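Local coordinates for protein rnase 1 (Danio rerio, PDB 2VQ9) that cleaves RNA as a secreted member of the pancreatic ribonuclease family, promotes angiogenesis and kills bacteria, most strongly Gram-negative ones, at residues 30-33 against 34-38; 49-53 against 54-58; 57-61 against 62-66. One frame throughout, in Å; residues are numbered along the deposited sequence. Where two conformers were deposited one is given.

Contact 1. Residues 30-33 against 34-38; sequences YEHF and LTQHV
Phe33 packs tightly against the residues one turn further along helix 27-37. The CB of His37 sits over one face of its ring, 4.3 Å from the centroid, while the two rings themselves lie oblique with planes 47° apart. Phe33 CE2 meets Val38 CG2 obliquely at 3.6 Å. Beyond this helix Val79, Pro139 and Tyr142 also touch Phe33, so this side of the helix is buried. Next to it, Leu34 sets CG over the face of the Tyr30 ring, and its two methyls reach along that face toward the phenol end, CD1 3.6 Å from Tyr30 CE2 and CD2 3.6 Å from Tyr30 OH.

This is the N-terminal helix of the ribonuclease A fold, and near its end it carries the catalytic proton acceptor, His37. Its backbone N bonds to Phe33 O at 2.8 Å as part of the helix; the imidazole is held at ND1 by Thr70 O.

The packing is looser where Glu31 and His32 face solvent. Gln36, its chain bent at chi2 (-144°), lays CG over a face of the His32 ring, the amide plane inclined 30° to the imidazole, and its OE1 is weakly bonded to Lys66. Glu31 O is gripped twice by Thr35, whose N and OG1, both at 3.0 Å, approach from opposite faces of the carbonyl plane. Glu31 OE2 makes a long, weak ion pair with Arg27.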
loop_
_atom_site.group_PDB
_atom_site.type_symbol
_atom_site.label_atom_id
_atom_site.label_comp_id
_atom_site.label_asym_id
_atom_site.label_seq_id
_atom_site.Cartn_x
_atom_site.Cartn_y
_atom_site.Cartn_z
ATOM N N TYR A 30 -5.753 5.306 -9.373
ATOM C CA TYR A 30 -4.561 5.916 -8.777
ATOM C C TYR A 30 -4.857 6.451 -7.365
ATOM O O TYR A 30 -4.103 6.185 -6.384
ATOM C CB TYR A 30 -4.034 7.055 -9.666
ATOM C CG TYR A 30 -2.877 7.796 -9.055
ATOM C CD1 TYR A 30 -1.718 7.117 -8.677
ATOM C CD2 TYR A 30 -2.936 9.188 -8.829
ATOM C CE1 TYR A 30 -0.640 7.791 -8.095
ATOM C CE2 TYR A 30 -1.852 9.863 -8.254
ATOM C CZ TYR A 30 -0.715 9.160 -7.896
ATOM O OH TYR A 30 0.360 9.820 -7.321
ATOM N N GLU A 31 -5.959 7.191 -7.257
ATOM C CA GLU A 31 -6.352 7.785 -5.971
ATOM C C GLU A 31 -6.682 6.719 -4.938
ATOM O O GLU A 31 -6.419 6.906 -3.750
ATOM C CB GLU A 31 -7.519 8.771 -6.145
ATOM C CG GLU A 31 -7.108 10.069 -6.809
ATOM C CD GLU A 31 -8.274 11.019 -7.046
ATOM O OE1 GLU A 31 -9.452 10.673 -6.754
ATOM O OE2 GLU A 31 -8.006 12.128 -7.535
ATOM N N HIS A 32 -7.241 5.600 -5.401
ATOM C CA HIS A 32 -7.532 4.474 -4.526
ATOM C C HIS A 32 -6.232 3.892 -4.013
ATOM O O HIS A 32 -6.107 3.631 -2.837
ATOM C CB HIS A 32 -8.388 3.400 -5.239
ATOM C CG HIS A 32 -8.721 2.229 -4.364
ATOM N ND1 HIS A 32 -9.560 2.334 -3.275
ATOM C CD2 HIS A 32 -8.300 0.944 -4.393
ATOM C CE1 HIS A 32 -9.637 1.166 -2.667
ATOM N NE2 HIS A 32 -8.893 0.302 -3.334
ATOM N N PHE A 33 -5.278 3.679 -4.917
ATOM C CA PHE A 33 -3.940 3.195 -4.545
ATOM C C PHE A 33 -3.274 4.103 -3.517
ATOM O O PHE A 33 -2.732 3.612 -2.526
ATOM C CB PHE A 33 -3.044 3.089 -5.783
ATOM C CG PHE A 33 -1.623 2.751 -5.466
ATOM C CD1 PHE A 33 -1.253 1.428 -5.248
ATOM C CD2 PHE A 33 -0.649 3.750 -5.403
ATOM C CE1 PHE A 33 0.072 1.089 -4.972
ATOM C CE2 PHE A 33 0.698 3.430 -5.084
ATOM C CZ PHE A 33 1.056 2.096 -4.885
ATOM N N LEU A 34 -3.297 5.430 -3.742
ATOM C CA LEU A 34 -2.733 6.348 -2.750
ATOM C C LEU A 34 -3.415 6.161 -1.396
ATOM O O LEU A 34 -2.752 6.114 -0.378
ATOM C CB LEU A 34 -2.879 7.826 -3.195
ATOM C CG LEU A 34 -2.164 8.270 -4.475
ATOM C CD1 LEU A 34 -2.459 9.769 -4.726
ATOM C CD2 LEU A 34 -0.645 8.089 -4.311
ATOM N N THR A 35 -4.733 6.067 -1.388
ATOM C CA THR A 35 -5.486 5.938 -0.125
ATOM C C THR A 35 -5.085 4.680 0.622
ATOM O O THR A 35 -4.870 4.712 1.832
ATOM C CB THR A 35 -7.021 5.902 -0.390
ATOM O OG1 THR A 35 -7.399 7.153 -0.975
ATOM C CG2 THR A 35 -7.806 5.706 0.913
ATOM N N GLN A 36 -5.016 3.567 -0.105
ATOM C CA GLN A 36 -4.760 2.297 0.531
ATOM C C GLN A 36 -3.302 2.097 0.899
ATOM O O GLN A 36 -3.005 1.463 1.910
ATOM C CB GLN A 36 -5.176 1.166 -0.382
ATOM C CG GLN A 36 -6.665 0.920 -0.510
ATOM C CD GLN A 36 -6.936 -0.581 -0.641
ATOM O OE1 GLN A 36 -6.187 -1.305 -1.313
ATOM N NE2 GLN A 36 -7.976 -1.047 0.008
ATOM N N HIS A 37 -2.379 2.641 0.105
ATOM C CA HIS A 37 -0.997 2.155 0.178
ATOM C C HIS A 37 0.098 3.211 0.338
ATOM O O HIS A 37 1.269 2.864 0.394
ATOM C CB HIS A 37 -0.705 1.280 -1.066
ATOM C CG HIS A 37 -1.561 0.048 -1.145
ATOM N ND1 HIS A 37 -1.531 -0.938 -0.177
ATOM C CD2 HIS A 37 -2.481 -0.346 -2.058
ATOM C CE1 HIS A 37 -2.408 -1.875 -0.481
ATOM N NE2 HIS A 37 -2.997 -1.543 -1.620
ATOM N N VAL A 38 -0.262 4.494 0.404
ATOM C CA VAL A 38 0.780 5.532 0.459
ATOM C C VAL A 38 0.564 6.434 1.652
ATOM O O VAL A 38 -0.439 7.159 1.697
ATOM C CB VAL A 38 0.835 6.378 -0.860
ATOM C CG1 VAL A 38 1.882 7.483 -0.749
ATOM C CG2 VAL A 38 1.137 5.464 -2.099
#

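Contact 2. Residues 49-53 against 54-58. Unlike the reference sequence in segment 54-58: Arg55 (reference Gly).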
loop_
_atom_site.group_PDB
_atom_site.type_symbol
_atom_site.label_atom_id
_atom_site.label_comp_id
_atom_site.label_asym_id
_atom_site.label_seq_id
_atom_site.Cartn_x
_atom_site.Cartn_y
_atom_site.Cartn_z
ATOM N N ARG A 49 -5.399 4.514 13.588
ATOM C CA ARG A 49 -5.921 5.835 13.211
ATOM C C ARG A 49 -6.099 5.972 11.723
ATOM O O ARG A 49 -7.171 6.344 11.265
ATOM C CB ARG A 49 -5.041 6.983 13.725
ATOM C CG ARG A 49 -5.718 8.379 13.466
ATOM C CD ARG A 49 -4.811 9.546 13.842
ATOM N NE ARG A 49 -3.772 9.790 12.836
ATOM C CZ ARG A 49 -2.505 9.382 12.943
ATOM N NH2 ARG A 49 -2.089 8.719 14.019
ATOM N N VAL A 50 -5.061 5.628 10.966
ATOM C CA VAL A 50 -5.092 5.824 9.511
ATOM C C VAL A 50 -6.046 4.849 8.812
ATOM O O VAL A 50 -6.799 5.238 7.908
ATOM C CB VAL A 50 -3.671 5.768 8.892
ATOM C CG1 VAL A 50 -3.717 6.004 7.385
ATOM C CG2 VAL A 50 -2.796 6.794 9.571
ATOM N N MET A 51 -6.044 3.582 9.233
ATOM C CA MET A 51 -7.006 2.625 8.661
ATOM C C MET A 51 -8.458 3.090 8.852
ATOM O O MET A 51 -9.288 2.940 7.961
ATOM C CB MET A 51 -6.789 1.239 9.287
ATOM C CG MET A 51 -5.481 0.536 8.835
ATOM S SD MET A 51 -5.378 0.117 7.062
ATOM C CE MET A 51 -6.484 -1.300 6.981
ATOM N N ARG A 52 -8.752 3.672 10.011
ATOM C CA ARG A 52 -10.092 4.175 10.317
ATOM C C ARG A 52 -10.427 5.450 9.559
ATOM O O ARG A 52 -11.483 5.567 8.915
ATOM C CB ARG A 52 -10.217 4.429 11.828
ATOM C CG ARG A 52 -11.625 4.944 12.246
ATOM C CD ARG A 52 -11.641 5.197 13.744
ATOM N NE ARG A 52 -10.513 6.043 14.112
ATOM C CZ ARG A 52 -10.399 7.356 13.854
ATOM N NH1 ARG A 52 -11.363 8.050 13.225
ATOM N NH2 ARG A 52 -9.288 7.981 14.231
ATOM N N GLN A 53 -9.508 6.402 9.633
ATOM C CA GLN A 53 -9.730 7.720 9.035
ATOM C C GLN A 53 -9.876 7.628 7.515
ATOM O O GLN A 53 -10.794 8.248 6.915
ATOM C CB GLN A 53 -8.572 8.631 9.432
ATOM C CG GLN A 53 -8.879 10.104 9.389
ATOM C CD GLN A 53 -7.949 10.879 10.305
ATOM O OE1 GLN A 53 -8.344 11.332 11.388
ATOM N NE2 GLN A 53 -6.702 10.968 9.915
ATOM N N ARG A 54 -9.030 6.801 6.882
ATOM C CA ARG A 54 -9.133 6.571 5.436
ATOM C C ARG A 54 -10.214 5.596 5.062
ATOM O O ARG A 54 -10.487 5.398 3.881
ATOM C CB ARG A 54 -7.792 6.128 4.831
ATOM C CG ARG A 54 -6.684 7.156 5.023
ATOM C CD ARG A 54 -5.414 6.709 4.315
ATOM N NE ARG A 54 -4.367 7.732 4.383
ATOM C CZ ARG A 54 -3.283 7.713 3.619
ATOM N NH1 ARG A 54 -3.103 6.698 2.766
ATOM N NH2 ARG A 54 -2.368 8.692 3.709
ATOM N N ARG A 55 -10.851 5.011 6.069
ATOM C CA ARG A 55 -11.924 4.016 5.884
ATOM C C ARG A 55 -11.517 2.874 4.940
ATOM O O ARG A 55 -12.190 2.568 3.933
ATOM C CB ARG A 55 -13.250 4.688 5.463
ATOM C CG ARG A 55 -14.501 3.903 5.877
ATOM C CD ARG A 55 -15.785 4.609 5.428
ATOM N NE ARG A 55 -17.018 3.841 5.746
ATOM C CZ ARG A 55 -17.550 2.921 4.948
ATOM N NH1 ARG A 55 -16.952 2.629 3.804
ATOM N NH2 ARG A 55 -18.679 2.279 5.287
ATOM N N ILE A 56 -10.386 2.264 5.245
ATOM C CA ILE A 56 -9.865 1.187 4.400
ATOM C C ILE A 56 -10.586 -0.093 4.780
ATOM O O ILE A 56 -10.593 -0.478 5.942
ATOM C CB ILE A 56 -8.329 1.068 4.536
ATOM C CG1 ILE A 56 -7.694 2.345 3.935
ATOM C CG2 ILE A 56 -7.830 -0.206 3.829
ATOM C CD1 ILE A 56 -6.235 2.662 4.434
ATOM N N THR A 57 -11.216 -0.730 3.792
ATOM C CA THR A 57 -12.146 -1.824 4.036
ATOM C C THR A 57 -11.800 -3.095 3.274
ATOM O O THR A 57 -11.059 -3.058 2.285
ATOM C CB THR A 57 -13.610 -1.428 3.653
ATOM O OG1 THR A 57 -13.642 -0.988 2.286
ATOM C CG2 THR A 57 -14.132 -0.330 4.563
ATOM N N ARG A 58 -12.364 -4.206 3.734
ATOM C CA ARG A 58 -12.182 -5.512 3.117
ATOM C C ARG A 58 -12.701 -5.561 1.678
ATOM O O ARG A 58 -12.007 -6.044 0.765
ATOM C CB ARG A 58 -12.884 -6.576 3.973
ATOM C CG ARG A 58 -12.521 -7.998 3.611
ATOM C CD ARG A 58 -13.044 -8.947 4.650
ATOM N NE ARG A 58 -12.795 -10.340 4.280
ATOM C CZ ARG A 58 -12.848 -11.367 5.131
ATOM N NH1 ARG A 58 -13.108 -11.159 6.423
ATOM N NH2 ARG A 58 -12.605 -12.605 4.699
#
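Helix 47-53 ends in a Schellman motif: Ile56 N reaches back to Met51 O at 3.0 Å, in the carbonyl plane, Arg55 takes a positive phi of 52°, and Arg55 N bonds to Arg52 O from above the carbonyl plane. One residue earlier Arg54 N still makes an ordinary helical bond to Val50 O, 2.9 Å long.

Across the turn, Met51 and Ile56 meet at about a right angle. The methionine chain bends at chi2 (-64°) and again at chi3, folding the thioether back toward the loop; CE rests 3.6 Å from Ile56 CG2, and SD lies 3.8 Å from Ile56 CD1. Both side chains also touch Phe71, so this hydrophobic pair packs on strand 68-72.

On another side, Val50 and Arg54 run side by side and point the same way. In one of the two conformers of Val50, CG1 lies along the arginine stem, 3.6 Å from Arg54 CD and 3.5 Å from Arg54 NE. Because the stem is extended from CG to NE, the guanidinium is carried past the valine to helix 27-37, where NH1 bonds to the carbonyl oxygens of Thr35 and Val38. Arg55 NH1 makes a weak hydrogen bond to Gly62 O.

Arg54 is also the experimentally established cleavage site of the protein, placed here just where the second helix of the ribonuclease A fold gives way to a Schellman turn and the loop leading to the substrate-binding residues.

Contact 3. Residues 57-61 against 62-66; sequences TRFPT and GNDCK
Asp64 and Phe59 meet across a surface loop, and the aspartate is worth tracing outward from the backbone. Its CB packs 3.8 Å from Arg58 CB. With CG anti to its own carbonyl carbon (chi1 -47°), the carboxylate is directed to the phenylalanine: CG stands 4.1 Å from Phe59 CD2, and OD2 comes to 3.5 Å from that same CD2. OD2 lies at the ring edge and in its plane, where an oxygen meets the slightly positive C-H rim. The carboxylate as a whole is turned almost perpendicular to the ring, the planes 84° apart. OD2 also accepts a hydrogen bond from a water at 2.7 Å; this water donates to Thr61 O as well and accepts from Phe59 N, tying the carboxylate to the loop backbone.

The direct backbone link is Arg58 N to Asp64 O, 2.9 Å, with the donor well above the carbonyl plane. Thr57 CA adds a C-H...O contact to the same oxygen. Further round, Thr57 OG1 bonds to Phe59 O at 2.7 Å and accepts from a second water. A third water bridges Arg58 NH1 and Cys65 O, while Arg58 NH2 forms a salt bridge with Glu67. Gly62 has a positive phi (83°) at which a side chain would run into the carbonyl oxygen of Thr61.

The loop links helix 47-53 to strand 68-72. Cys65 ties it through a disulfide to Cys119, next to strand 120-135. The substrate-binding Lys66 packs its CB against Thr57 C, and its amine then leaves the loop for Asn69 OD1 on strand 68-72 and, weakly, Gln36 OE1 on helix 27-37.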
loop_
_atom_site.group_PDB
_atom_site.type_symbol
_atom_site.label_atom_id
_atom_site.label_comp_id
_atom_site.label_asym_id
_atom_site.label_seq_id
_atom_site.Cartn_x
_atom_site.Cartn_y
_atom_site.Cartn_z
ATOM N N THR A 57 -11.216 -0.730 3.792
ATOM C CA THR A 57 -12.146 -1.824 4.036
ATOM C C THR A 57 -11.800 -3.095 3.274
ATOM O O THR A 57 -11.059 -3.058 2.285
ATOM C CB THR A 57 -13.610 -1.428 3.653
ATOM O OG1 THR A 57 -13.642 -0.988 2.286
ATOM C CG2 THR A 57 -14.132 -0.330 4.563
ATOM N N ARG A 58 -12.364 -4.206 3.734
ATOM C CA ARG A 58 -12.182 -5.512 3.117
ATOM C C ARG A 58 -12.701 -5.561 1.678
ATOM O O ARG A 58 -12.007 -6.044 0.765
ATOM C CB ARG A 58 -12.884 -6.576 3.973
ATOM C CG ARG A 58 -12.521 -7.998 3.611
ATOM C CD ARG A 58 -13.044 -8.947 4.650
ATOM N NE ARG A 58 -12.795 -10.340 4.280
ATOM C CZ ARG A 58 -12.848 -11.367 5.131
ATOM N NH1 ARG A 58 -13.108 -11.159 6.423
ATOM N NH2 ARG A 58 -12.605 -12.605 4.699
ATOM N N PHE A 59 -13.912 -5.042 1.485
ATOM C CA PHE A 59 -14.580 -5.058 0.196
ATOM C C PHE A 59 -14.732 -3.630 -0.359
ATOM O O PHE A 59 -14.621 -2.671 0.390
ATOM C CB PHE A 59 -15.950 -5.768 0.315
ATOM C CG PHE A 59 -15.870 -7.149 0.916
ATOM C CD1 PHE A 59 -15.371 -8.219 0.171
ATOM C CD2 PHE A 59 -16.282 -7.384 2.220
ATOM C CE1 PHE A 59 -15.280 -9.498 0.728
ATOM C CE2 PHE A 59 -16.205 -8.664 2.782
ATOM C CZ PHE A 59 -15.707 -9.720 2.036
ATOM N N PRO A 60 -15.006 -3.495 -1.675
ATOM C CA PRO A 60 -15.166 -2.171 -2.265
ATOM C C PRO A 60 -16.304 -1.347 -1.663
ATOM O O PRO A 60 -16.253 -0.115 -1.730
ATOM C CB PRO A 60 -15.417 -2.472 -3.754
ATOM C CG PRO A 60 -14.784 -3.799 -3.979
ATOM C CD PRO A 60 -15.055 -4.558 -2.709
ATOM N N THR A 61 -17.296 -2.014 -1.066
ATOM C CA THR A 61 -18.359 -1.349 -0.306
ATOM C C THR A 61 -18.501 -1.925 1.115
ATOM O O THR A 61 -17.916 -2.937 1.453
ATOM C CB THR A 61 -19.749 -1.497 -0.992
ATOM O OG1 THR A 61 -20.139 -2.876 -0.990
ATOM C CG2 THR A 61 -19.741 -0.960 -2.417
ATOM N N GLY A 62 -19.335 -1.297 1.929
ATOM C CA GLY A 62 -19.522 -1.775 3.283
ATOM C C GLY A 62 -18.443 -1.274 4.217
ATOM O O GLY A 62 -17.667 -0.380 3.893
ATOM N N ASN A 63 -18.402 -1.891 5.382
ATOM C CA ASN A 63 -17.756 -1.344 6.529
ATOM C C ASN A 63 -16.708 -2.264 7.180
ATOM O O ASN A 63 -16.248 -2.002 8.292
ATOM C CB ASN A 63 -18.877 -1.122 7.560
ATOM C CG ASN A 63 -18.522 -0.107 8.502
ATOM O OD1 ASN A 63 -17.546 0.617 8.258
ATOM N ND2 ASN A 63 -19.263 -0.018 9.628
ATOM N N ASP A 64 -16.335 -3.327 6.487
ATOM C CA ASP A 64 -15.577 -4.416 7.093
ATOM C C ASP A 64 -14.093 -4.082 7.195
ATOM O O ASP A 64 -13.552 -3.446 6.305
ATOM C CB ASP A 64 -15.767 -5.692 6.279
ATOM C CG ASP A 64 -17.216 -5.943 5.959
ATOM O OD1 ASP A 64 -17.881 -6.514 6.820
ATOM O OD2 ASP A 64 -17.691 -5.515 4.885
ATOM N N CYS A 65 -13.473 -4.462 8.315
ATOM C CA CYS A 65 -12.019 -4.255 8.513
ATOM C C CYS A 65 -11.226 -5.062 7.479
ATOM O O CYS A 65 -11.453 -6.267 7.348
ATOM C CB CYS A 65 -11.627 -4.733 9.925
ATOM S SG CYS A 65 -12.448 -3.931 11.311
ATOM N N LYS A 66 -10.329 -4.398 6.743
ATOM C CA LYS A 66 -9.363 -5.080 5.874
ATOM C C LYS A 66 -8.401 -5.838 6.792
ATOM O O LYS A 66 -8.000 -5.315 7.862
ATOM C CB LYS A 66 -8.634 -4.062 5.002
ATOM C CG LYS A 66 -7.808 -4.742 3.891
ATOM C CD LYS A 66 -7.309 -3.744 2.861
ATOM C CE LYS A 66 -6.691 -4.508 1.690
ATOM N NZ LYS A 66 -5.690 -3.662 1.064
HETATM O O HOH W 1 -15.865 0.318 1.430
HETATM O O HOH W 2 -12.728 -8.604 7.992
HETATM O O HOH W 3 -16.047 -3.981 3.383
#

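Overall arrangement
Contacts 1 and 2 are partly buried, contact 1 lying nearest the centre of the chain, and contact 3 is a surface loop. Their chemistry follows: aromatic and aliphatic packing along a helix, then a helix terminus with one hydrophobic pair and an arginine that reaches across to helix 27-37, then a loop held largely by backbone and water. Contacts 2 and 3 share Thr57 and Arg58 and form one continuous run from helix 47-53 toward strand 68-72. Both reach contact 1, but differently: Arg54 bonds to carbonyls at the end of helix 27-37, whereas Lys66 brings its amine within about 4 Å of catalytic His37.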